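PDB 2F06: acetohydroxyacid synthase small subunit Related from Bacteroides thetaiotaomicron, which is of unknown function but, as a pair of ACT domains that binds histidine, probably acts as an amino-acid-sensing regulatory protein. Local coordinates for residues A36-E41 with Y102-A107. Sequence-based numbering, arbitrary orientation. Where two conformers were deposited one is given.
Sequences ALCIAE and YMYSFA. With HIS (histidine), chain C.
Strands 36-41 and 102-107 face each other with their axes 7.7 Å apart at closest approach and their directions 130° apart. No backbone hydrogen bond joins them; C38 and Y104 have the nearest CA atoms, and the contact is made by side chains. Y104 carries the contact. The CB of C38 sits over one face of the Y104 ring, 3.7 Å from Y104 CG and displaced toward the CG end of the ring, in a CH-pi contact. A36 meets the same ring at its edge, its CB lying in the ring plane 3.9 Å from Y104 CE2. C38 holds SG anti to its backbone N (chi1 175°), which places the sulfur obliquely to the ring, 4.9 Å from the Y104 ring centroid, and SG continues into a disulfide with C38 of the second subunit. Each strand belongs to one half of the ACT domain pair, and both pair antiparallel with strands of that second subunit, extending the sheet across the interface. The phenol oxygen of Y104 is hydrogen-bonded to Q8 NE2, which ties down the far end of the ring. S105 points away from 36-41, and its OG, whose position is less certain, lies 3.3 Å from NE2 of the bound histidine.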
ATOM      1  N   ALA A  36     -10.570 -13.621 -10.830  1.00 23.12           N
ATOM      2  CA  ALA A  36      -9.235 -13.097 -10.537  1.00 25.33           C
ATOM      3  C   ALA A  36      -9.386 -12.134  -9.385  1.00 26.57           C
ATOM      4  O   ALA A  36     -10.290 -11.265  -9.376  1.00 27.28           O
ATOM      5  CB  ALA A  36      -8.639 -12.354 -11.727  1.00 23.51           C
ATOM      6  N   LEU A  37      -8.498 -12.262  -8.427  1.00 26.41           N
ATOM      7  CA  LEU A  37      -8.464 -11.288  -7.400  1.00 27.36           C
ATOM      8  C   LEU A  37      -7.051 -11.113  -6.858  1.00 27.90           C
ATOM      9  O   LEU A  37      -6.153 -11.926  -7.126  1.00 28.32           O
ATOM     10  CB  LEU A  37      -9.462 -11.630  -6.310  1.00 28.69           C
ATOM     11  CG  LEU A  37      -9.309 -12.961  -5.649  1.00 31.40           C
ATOM     12  CD1 LEU A  37      -7.902 -12.998  -4.975  1.00 32.98           C
ATOM     13  CD2 LEU A  37     -10.491 -13.121  -4.665  1.00 33.65           C
ATOM     14  N   CYS A  38      -6.864 -10.064  -6.077  1.00 25.87           N
ATOM     15  CA  CYS A  38      -5.556  -9.704  -5.643  1.00 27.69           C
ATOM     16  C   CYS A  38      -5.903  -8.793  -4.484  1.00 26.83           C
ATOM     17  O   CYS A  38      -6.788  -7.925  -4.569  1.00 27.55           O
ATOM     18  CB  CYS A  38      -4.862  -8.956  -6.790  1.00 26.40           C
ATOM     19  SG  CYS A  38      -3.355  -8.386  -6.313  1.00 43.74           S
ATOM     20  N   ILE A  39      -5.286  -9.013  -3.351  1.00 25.93           N
ATOM     21  CA  ILE A  39      -5.520  -8.079  -2.283  1.00 25.10           C
ATOM     22  C   ILE A  39      -4.354  -7.099  -2.241  1.00 25.84           C
ATOM     23  O   ILE A  39      -3.198  -7.501  -2.148  1.00 24.78           O
ATOM     24  CB  ILE A  39      -5.622  -8.799  -0.947  1.00 24.28           C
ATOM     25  CG1 ILE A  39      -6.841  -9.686  -0.988  1.00 20.70           C
ATOM     26  CG2 ILE A  39      -5.607  -7.792   0.187  1.00 20.89           C
ATOM     27  CD1 ILE A  39      -7.190 -10.285   0.316  1.00 17.49           C
ATOM     28  N   ALA A  40      -4.653  -5.801  -2.269  1.00 27.38           N
ATOM     29  CA  ALA A  40      -3.584  -4.825  -1.961  1.00 27.61           C
ATOM     30  C   ALA A  40      -3.731  -4.407  -0.484  1.00 26.15           C
ATOM     31  O   ALA A  40      -4.624  -3.644  -0.168  1.00 25.16           O
ATOM     32  CB  ALA A  40      -3.717  -3.643  -2.863  1.00 29.16           C
ATOM     33  N   GLU A  41      -2.849  -4.882   0.408  1.00 25.34           N
ATOM     34  CA  GLU A  41      -3.043  -4.757   1.863  0.50 23.13           C
ATOM     35  C   GLU A  41      -2.115  -3.764   2.566  1.00 23.70           C
ATOM     36  O   GLU A  41      -0.985  -3.521   2.122  1.00 22.49           O
ATOM     37  CB  GLU A  41      -2.888  -6.140   2.539  0.50 22.10           C
ATOM     38  CG  GLU A  41      -1.464  -6.451   3.063  0.50 15.64           C
ATOM     39  CD  GLU A  41      -0.445  -6.625   1.940  0.50 10.07           C
ATOM     40  OE1 GLU A  41      -0.839  -6.658   0.772  0.50 13.05           O
ATOM     41  OE2 GLU A  41       0.730  -6.744   2.210  0.50  2.93           O
ATOM     42  N   TYR A 102      -0.689  -0.912 -11.801  1.00 23.21           N
ATOM     43  CA  TYR A 102      -0.568  -2.279 -11.242  1.00 24.05           C
ATOM     44  C   TYR A 102      -1.096  -3.293 -12.244  1.00 23.77           C
ATOM     45  O   TYR A 102      -1.757  -2.949 -13.269  1.00 21.88           O
ATOM     46  CB  TYR A 102      -1.306  -2.468  -9.893  1.00 23.46           C
ATOM     47  CG  TYR A 102      -2.769  -2.056  -9.953  1.00 22.24           C
ATOM     48  CD1 TYR A 102      -3.173  -0.712  -9.696  1.00 23.62           C
ATOM     49  CD2 TYR A 102      -3.757  -2.998 -10.280  1.00 23.92           C
ATOM     50  CE1 TYR A 102      -4.585  -0.347  -9.739  1.00 23.08           C
ATOM     51  CE2 TYR A 102      -5.069  -2.663 -10.319  1.00 22.99           C
ATOM     52  CZ  TYR A 102      -5.494  -1.346 -10.069  1.00 24.55           C
ATOM     53  OH  TYR A 102      -6.856  -1.123 -10.187  1.00 27.00           O
HETATM   54  N   MSE A 103      -0.803  -4.552 -11.930  1.00 24.86           N
HETATM   55  CA  MSE A 103      -1.272  -5.706 -12.714  1.00 28.81           C
HETATM   56  C   MSE A 103      -1.265  -6.886 -11.797  1.00 26.30           C
HETATM   57  O   MSE A 103      -0.605  -6.824 -10.770  1.00 26.10           O
HETATM   58  CB  MSE A 103      -0.339  -5.966 -13.928  1.00 27.31           C
HETATM   59  CG  MSE A 103       0.902  -6.826 -13.638  1.00 32.60           C
HETATM   60 SE   MSE A 103       1.953  -6.838 -15.295  1.00 43.52          SE
HETATM   61  CE  MSE A 103       3.804  -7.187 -14.610  1.00 35.57           C
ATOM     62  N   TYR A 104      -2.008  -7.932 -12.148  1.00 25.10           N
ATOM     63  CA  TYR A 104      -1.933  -9.194 -11.480  1.00 25.06           C
ATOM     64  C   TYR A 104      -2.180 -10.245 -12.539  1.00 26.41           C
ATOM     65  O   TYR A 104      -2.881  -9.971 -13.559  1.00 26.62           O
ATOM     66  CB  TYR A 104      -2.940  -9.293 -10.268  1.00 25.16           C
ATOM     67  CG  TYR A 104      -4.350  -8.742 -10.459  1.00 25.62           C
ATOM     68  CD1 TYR A 104      -4.596  -7.346 -10.411  1.00 28.48           C
ATOM     69  CD2 TYR A 104      -5.458  -9.591 -10.607  1.00 26.71           C
ATOM     70  CE1 TYR A 104      -5.916  -6.840 -10.526  1.00 26.83           C
ATOM     71  CE2 TYR A 104      -6.790  -9.072 -10.789  1.00 24.72           C
ATOM     72  CZ  TYR A 104      -6.999  -7.702 -10.716  1.00 26.18           C
ATOM     73  OH  TYR A 104      -8.262  -7.160 -10.836  1.00 26.68           O
ATOM     74  N   SER A 105      -1.605 -11.443 -12.352  1.00 26.22           N
ATOM     75  CA  SER A 105      -1.686 -12.452 -13.362  1.00 27.72           C
ATOM     76  C   SER A 105      -1.249 -13.831 -12.927  1.00 27.51           C
ATOM     77  O   SER A 105      -0.496 -13.956 -11.960  1.00 28.09           O
ATOM     78  CB  SER A 105      -0.822 -12.025 -14.543  1.00 28.88           C
ATOM     79  OG  SER A 105       0.473 -11.736 -14.086  1.00 36.42           O
ATOM     80  N   PHE A 106      -1.820 -14.860 -13.570  1.00 26.41           N
ATOM     81  CA  PHE A 106      -1.482 -16.270 -13.284  1.00 25.17           C
ATOM     82  C   PHE A 106      -1.269 -16.929 -14.645  1.00 24.47           C
ATOM     83  O   PHE A 106      -1.944 -16.574 -15.623  1.00 23.63           O
ATOM     84  CB  PHE A 106      -2.597 -17.058 -12.555  1.00 25.77           C
ATOM     85  CG  PHE A 106      -2.396 -17.236 -11.056  1.00 27.97           C
ATOM     86  CD1 PHE A 106      -2.659 -16.183 -10.156  1.00 28.68           C
ATOM     87  CD2 PHE A 106      -1.972 -18.463 -10.542  1.00 29.72           C
ATOM     88  CE1 PHE A 106      -2.477 -16.350  -8.759  1.00 29.79           C
ATOM     89  CE2 PHE A 106      -1.769 -18.653  -9.184  1.00 25.92           C
ATOM     90  CZ  PHE A 106      -2.042 -17.585  -8.267  1.00 29.98           C
ATOM     91  N   ALA A 107      -0.399 -17.923 -14.681  1.00 23.63           N
ATOM     92  CA  ALA A 107      -0.344 -18.863 -15.785  1.00 26.17           C
ATOM     93  C   ALA A 107      -1.559 -19.800 -15.762  1.00 27.02           C
ATOM     94  O   ALA A 107      -1.896 -20.364 -14.736  1.00 27.60           O
ATOM     95  CB  ALA A 107       0.957 -19.682 -15.727  1.00 25.70           C
TER
HETATM   96  N   HIS C 152       4.916 -17.300 -17.981  1.00 24.28           N
HETATM   97  CA  HIS C 152       5.003 -16.058 -18.830  1.00 24.26           C
HETATM   98  C   HIS C 152       6.192 -15.159 -18.647  1.00 24.22           C
HETATM   99  O   HIS C 152       7.218 -15.483 -18.056  1.00 23.83           O
HETATM  100  CB  HIS C 152       3.728 -15.200 -18.767  1.00 24.07           C
HETATM  101  CG  HIS C 152       3.301 -14.747 -17.381  1.00 27.84           C
HETATM  102  ND1 HIS C 152       2.720 -15.599 -16.451  1.00 31.56           N
HETATM  103  CD2 HIS C 152       3.231 -13.504 -16.838  1.00 25.31           C
HETATM  104  CE1 HIS C 152       2.377 -14.905 -15.373  1.00 32.89           C
HETATM  105  NE2 HIS C 152       2.669 -13.628 -15.589  1.00 29.05           N
HETATM  106  OXT HIS C 152       6.126 -14.008 -19.101  1.00 25.09           O